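Local coordinates for endo-1,3-beta-glucanase, family GH16 (Zobellia galactanivorans, PDB 4BPZ), which probably hydrolyses internal beta-1,3-glucosidic bonds of glucans such as algal laminarin, this calcium-binding catalytic module being one part of a longer protein, at residues A[175-189]-A[199-211]. The protein carries 1 engineered substitution. Sequence-based numbering, arbitrary orientation.
Sequences GTTPITNASGSFHVY and KVFLDDTLVYELK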
loop_
_atom_site.group_PDB
_atom_site.type_symbol
_atom_site.label_atom_id
_atom_site.label_comp_id
_atom_site.label_asym_id
_atom_site.label_seq_id
_atom_site.Cartn_x
_atom_site.Cartn_y
_atom_site.Cartn_z
ATOM N N GLY A 175 12.835 6.140 6.482
ATOM C CA GLY A 175 14.049 5.338 6.602
ATOM C C GLY A 175 13.979 4.111 5.734
ATOM O O GLY A 175 12.977 3.826 5.052
ATOM N N THR A 176 15.040 3.345 5.793
ATOM C CA THR A 176 15.130 2.059 5.089
ATOM C C THR A 176 15.780 1.041 6.025
ATOM O O THR A 176 16.426 1.411 7.041
ATOM C CB THR A 176 15.998 2.059 3.792
ATOM O OG1 THR A 176 17.332 2.373 4.198
ATOM C CG2 THR A 176 15.449 3.023 2.829
ATOM N N THR A 177 15.656 -0.203 5.703
ATOM C CA THR A 177 16.289 -1.228 6.480
ATOM C C THR A 177 16.657 -2.385 5.634
ATOM O O THR A 177 16.004 -2.687 4.654
ATOM C CB THR A 177 15.385 -1.649 7.677
ATOM O OG1 THR A 177 16.191 -2.112 8.746
ATOM C CG2 THR A 177 14.259 -2.623 7.284
ATOM N N PRO A 178 17.729 -3.109 5.954
ATOM C CA PRO A 178 18.093 -4.281 5.140
ATOM C C PRO A 178 17.107 -5.395 5.330
ATOM O O PRO A 178 16.521 -5.628 6.418
ATOM C CB PRO A 178 19.497 -4.686 5.666
ATOM C CG PRO A 178 19.955 -3.658 6.522
ATOM C CD PRO A 178 18.837 -2.713 6.848
ATOM N N ILE A 179 16.900 -6.173 4.298
ATOM C CA ILE A 179 16.057 -7.362 4.368
ATOM C C ILE A 179 16.697 -8.496 3.613
ATOM O O ILE A 179 17.344 -8.249 2.569
ATOM C CB ILE A 179 14.612 -7.074 3.786
ATOM C CG1 ILE A 179 13.628 -8.248 4.058
ATOM C CG2 ILE A 179 14.602 -6.697 2.352
ATOM C CD1 ILE A 179 12.154 -7.934 3.850
ATOM N N THR A 180 16.543 -9.710 4.126
ATOM C CA THR A 180 17.031 -10.936 3.499
ATOM C C THR A 180 15.892 -11.802 3.010
ATOM O O THR A 180 14.912 -12.001 3.729
ATOM C CB THR A 180 17.835 -11.782 4.544
ATOM O OG1 THR A 180 18.967 -10.992 4.853
ATOM C CG2 THR A 180 18.202 -13.188 4.015
ATOM N N ASN A 181 16.001 -12.263 1.779
ATOM C CA ASN A 181 15.024 -13.161 1.206
ATOM C C ASN A 181 13.604 -12.626 1.313
ATOM O O ASN A 181 12.701 -13.332 1.718
ATOM C CB ASN A 181 15.151 -14.555 1.883
ATOM C CG ASN A 181 14.502 -15.669 1.056
ATOM O OD1 ASN A 181 14.107 -15.469 -0.119
ATOM N ND2 ASN A 181 14.346 -16.822 1.662
ATOM N N ALA A 182 13.408 -11.370 0.848
ATOM C CA ALA A 182 12.077 -10.792 0.938
ATOM C C ALA A 182 11.058 -11.531 0.139
ATOM O O ALA A 182 9.861 -11.450 0.449
ATOM C CB ALA A 182 12.169 -9.333 0.495
ATOM N N SER A 183 11.476 -12.181 -0.951
ATOM C CA SER A 183 10.580 -12.839 -1.875
ATOM C C SER A 183 10.355 -14.302 -1.500
ATOM O O SER A 183 9.283 -14.848 -1.806
ATOM C CB SER A 183 11.031 -12.668 -3.336
ATOM O OG SER A 183 12.198 -13.383 -3.587
ATOM N N GLY A 184 11.259 -14.946 -0.783
ATOM C CA GLY A 184 11.114 -16.370 -0.503
ATOM C C GLY A 184 10.730 -16.692 0.923
ATOM O O GLY A 184 10.476 -17.844 1.189
ATOM N N SER A 185 10.675 -15.674 1.770
ATOM C CA SER A 185 10.394 -15.928 3.184
ATOM C C SER A 185 9.354 -14.844 3.571
ATOM O O SER A 185 9.508 -13.659 3.261
ATOM C CB SER A 185 11.630 -15.656 4.060
ATOM O OG SER A 185 11.378 -15.937 5.470
ATOM N N PHE A 186 8.324 -15.242 4.311
ATOM C CA PHE A 186 7.406 -14.253 4.888
ATOM C C PHE A 186 8.119 -13.376 5.932
ATOM O O PHE A 186 8.877 -13.861 6.751
ATOM C CB PHE A 186 6.206 -14.958 5.548
ATOM C CG PHE A 186 5.186 -15.489 4.622
ATOM C CD1 PHE A 186 4.346 -14.609 3.904
ATOM C CD2 PHE A 186 5.090 -16.882 4.370
ATOM C CE1 PHE A 186 3.421 -15.081 3.021
ATOM C CE2 PHE A 186 4.115 -17.347 3.474
ATOM C CZ PHE A 186 3.320 -16.451 2.749
ATOM N N HIS A 187 7.784 -12.068 5.901
ATOM C CA HIS A 187 8.122 -11.160 6.960
ATOM C C HIS A 187 6.867 -10.459 7.386
ATOM O O HIS A 187 5.864 -10.420 6.638
ATOM C CB HIS A 187 9.117 -10.107 6.499
ATOM C CG HIS A 187 10.469 -10.681 6.079
ATOM N ND1 HIS A 187 10.686 -11.385 4.936
ATOM C CD2 HIS A 187 11.683 -10.563 6.714
ATOM C CE1 HIS A 187 11.997 -11.741 4.855
ATOM N NE2 HIS A 187 12.629 -11.204 5.913
ATOM N N VAL A 188 6.882 -9.853 8.611
ATOM C CA VAL A 188 5.737 -9.064 9.070
ATOM C C VAL A 188 6.107 -7.598 8.978
ATOM O O VAL A 188 7.028 -7.116 9.647
ATOM C CB VAL A 188 5.322 -9.468 10.503
ATOM C CG1 VAL A 188 4.171 -8.606 10.947
ATOM C CG2 VAL A 188 4.939 -10.919 10.547
ATOM N N TYR A 189 5.327 -6.832 8.233
ATOM C CA TYR A 189 5.473 -5.395 8.059
ATOM C C TYR A 189 4.414 -4.758 8.925
ATOM O O TYR A 189 3.226 -5.138 8.821
ATOM C CB TYR A 189 5.209 -5.085 6.602
ATOM C CG TYR A 189 6.199 -5.821 5.664
ATOM C CD1 TYR A 189 7.486 -5.312 5.430
ATOM C CD2 TYR A 189 5.859 -7.079 5.157
ATOM C CE1 TYR A 189 8.378 -6.012 4.638
ATOM C CE2 TYR A 189 6.831 -7.797 4.396
ATOM C CZ TYR A 189 8.052 -7.269 4.146
ATOM O OH TYR A 189 9.006 -7.903 3.385
ATOM N N LYS A 199 5.135 4.373 14.359
ATOM C CA LYS A 199 6.323 3.538 14.319
ATOM C C LYS A 199 6.112 2.476 13.244
ATOM O O LYS A 199 5.082 1.794 13.270
ATOM C CB LYS A 199 6.542 2.826 15.634
ATOM C CG LYS A 199 6.729 3.754 16.837
ATOM C CD LYS A 199 6.813 2.948 18.127
ATOM C CE LYS A 199 6.836 3.782 19.373
ATOM N NZ LYS A 199 7.055 2.951 20.560
ATOM N N VAL A 200 7.055 2.340 12.311
ATOM C CA VAL A 200 6.982 1.299 11.259
ATOM C C VAL A 200 8.089 0.337 11.511
ATOM O O VAL A 200 9.259 0.706 11.702
ATOM C CB VAL A 200 7.072 1.914 9.861
ATOM C CG1 VAL A 200 7.125 0.834 8.813
ATOM C CG2 VAL A 200 5.935 2.889 9.668
ATOM N N PHE A 201 7.734 -0.961 11.519
ATOM C CA PHE A 201 8.679 -2.028 11.786
ATOM C C PHE A 201 8.733 -3.009 10.629
ATOM O O PHE A 201 7.751 -3.260 9.911
ATOM C CB PHE A 201 8.170 -2.846 13.009
ATOM C CG PHE A 201 8.221 -2.076 14.293
ATOM C CD1 PHE A 201 9.320 -2.154 15.142
ATOM C CD2 PHE A 201 7.081 -1.389 14.712
ATOM C CE1 PHE A 201 9.306 -1.448 16.373
ATOM C CE2 PHE A 201 7.075 -0.704 15.934
ATOM C CZ PHE A 201 8.185 -0.698 16.680
ATOM N N LEU A 202 9.899 -3.658 10.512
ATOM C CA LEU A 202 10.105 -4.876 9.724
ATOM C C LEU A 202 10.429 -5.931 10.746
ATOM O O LEU A 202 11.480 -5.831 11.418
ATOM C CB LEU A 202 11.270 -4.733 8.773
ATOM C CG LEU A 202 11.672 -6.080 8.098
ATOM C CD1 LEU A 202 10.542 -6.646 7.300
ATOM C CD2 LEU A 202 12.893 -5.847 7.190
ATOM N N ASP A 203 9.524 -6.888 10.969
ATOM C CA ASP A 203 9.655 -7.835 12.058
ATOM C C ASP A 203 9.840 -6.977 13.364
ATOM O O ASP A 203 8.975 -6.185 13.680
ATOM C CB ASP A 203 10.738 -8.877 11.737
ATOM C CG ASP A 203 10.338 -9.700 10.519
ATOM O OD1 ASP A 203 9.153 -10.049 10.372
ATOM O OD2 ASP A 203 11.244 -10.108 9.822
ATOM N N ASP A 204 10.951 -7.123 14.069
ATOM C CA ASP A 204 11.154 -6.335 15.277
ATOM C C ASP A 204 12.117 -5.179 15.115
ATOM O O ASP A 204 12.450 -4.582 16.137
ATOM C CB ASP A 204 11.635 -7.283 16.383
ATOM C CG ASP A 204 10.595 -8.325 16.710
ATOM O OD1 ASP A 204 9.351 -8.070 16.734
ATOM O OD2 ASP A 204 10.992 -9.480 16.917
ATOM N N THR A 205 12.499 -4.847 13.911
ATOM C CA THR A 205 13.417 -3.720 13.651
ATOM C C THR A 205 12.617 -2.513 13.349
ATOM O O THR A 205 11.792 -2.559 12.429
ATOM C CB THR A 205 14.334 -4.113 12.486
ATOM O OG1 THR A 205 15.040 -5.320 12.826
ATOM C CG2 THR A 205 15.359 -2.980 12.220
ATOM N N LEU A 206 12.878 -1.422 14.052
ATOM C CA LEU A 206 12.237 -0.161 13.719
ATOM C C LEU A 206 12.829 0.383 12.444
ATOM O O LEU A 206 14.040 0.557 12.331
ATOM C CB LEU A 206 12.428 0.797 14.885
ATOM C CG LEU A 206 11.743 2.171 14.642
ATOM C CD1 LEU A 206 10.238 2.083 14.835
ATOM C CD2 LEU A 206 12.340 3.239 15.604
ATOM N N VAL A 207 11.965 0.667 11.467
ATOM C CA VAL A 207 12.415 1.311 10.243
ATOM C C VAL A 207 12.391 2.810 10.409
ATOM O O VAL A 207 13.354 3.512 10.041
ATOM C CB VAL A 207 11.573 0.846 9.027
ATOM C CG1 VAL A 207 12.176 1.390 7.783
ATOM C CG2 VAL A 207 11.511 -0.678 8.966
ATOM N N TYR A 208 11.320 3.330 10.969
ATOM C CA TYR A 208 11.249 4.773 11.234
ATOM C C TYR A 208 10.160 5.011 12.294
ATOM O O TYR A 208 9.136 4.320 12.303
ATOM C CB TYR A 208 10.915 5.579 9.952
ATOM C CG TYR A 208 11.341 7.020 10.034
ATOM C CD1 TYR A 208 12.662 7.389 9.780
ATOM C CD2 TYR A 208 10.446 8.029 10.397
ATOM C CE1 TYR A 208 13.070 8.709 9.898
ATOM C CE2 TYR A 208 10.810 9.373 10.504
ATOM C CZ TYR A 208 12.165 9.720 10.213
ATOM O OH TYR A 208 12.561 11.003 10.254
ATOM N N GLU A 209 10.370 6.013 13.117
ATOM C CA GLU A 209 9.360 6.561 13.997
ATOM C C GLU A 209 9.259 8.031 13.836
ATOM O O GLU A 209 10.260 8.749 13.977
ATOM C CB GLU A 209 9.711 6.194 15.462
ATOM C CG GLU A 209 8.867 6.915 16.490
ATOM C CD GLU A 209 9.148 6.476 17.882
ATOM O OE1 GLU A 209 9.849 5.477 18.112
ATOM O OE2 GLU A 209 8.627 7.120 18.829
ATOM N N LEU A 210 8.038 8.498 13.632
ATOM C CA LEU A 210 7.707 9.903 13.485
ATOM C C LEU A 210 6.834 10.340 14.602
ATOM O O LEU A 210 5.787 9.713 14.858
ATOM C CB LEU A 210 6.985 10.116 12.148
ATOM C CG LEU A 210 6.548 11.583 11.904
ATOM C CD1 LEU A 210 7.733 12.586 11.889
ATOM C CD2 LEU A 210 5.778 11.644 10.595
ATOM N N LYS A 211 7.234 11.357 15.332
ATOM C CA LYS A 211 6.393 11.956 16.361
ATOM C C LYS A 211 5.105 12.488 15.776
ATOM O O LYS A 211 5.106 13.129 14.737
ATOM C CB LYS A 211 7.213 13.076 17.032
ATOM C CG LYS A 211 6.456 13.770 18.111
ATOM C CD LYS A 211 7.340 14.878 18.696
ATOM C CE LYS A 211 6.592 15.659 19.728
ATOM N NZ LYS A 211 6.242 14.774 20.882
HETATM O O HOH W 1 15.959 2.537 9.768
HETATM O O HOH W 2 16.178 0.255 10.567
HETATM O O HOH W 3 10.895 -12.894 9.124
HETATM O O HOH W 4 6.566 -6.109 12.364
#
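Val188 O takes two donors: the backbone N of Asp203, 2.8 Å from that oxygen, and a water that also donates to Asp203 O. Val188 N gives its hydrogen almost dead straight (177°) to Asp203 OD1, 2.9 Å away. It meets the carboxylate on its syn side but tilted out of its plane. Asp203 can reach back this way because its CG lies beside its own backbone N, chi1 -63°. The second oxygen, OD2, sits 3.2 Å from His187 CD2 at the imidazole edge, ring and carboxylate planes only 18° apart, and a water links OD2 to Phe186 O. With an alanine in place of Asp203, Val188 N would probably lose its acceptor and the His187 edge its carboxylate neighbour.

Next door, Leu202 packs against both strands of 175-189. Its CD1 lies 3.5 Å from Tyr189 CE1, the two side chains running side by side, while CD2 comes within 3.5 Å of Thr177 CG2 and also touches Ile179. Ile179 CD1 in turn lies over the centre of one face of the His187 ring. Farther along, Val207, in a classic bulge with Tyr208 opposite Val200, sets CG2 against Thr177 CG2 (3.8 Å). Strands 175-178 and 205-211 run antiparallel without direct hydrogen bonds; waters join Thr176 O to Val207 O and Thr177 OG1 to Leu206 O.

In this GH16 beta-sandwich, the direct bonds probably fix how the type II' turn from Leu202 to Thr205 sits against strand 187-193, whereas strand 170-178, which pairs with strand 155-163, meets the hairpin of 197-202 and 205-211 through apolar packing and bridging water.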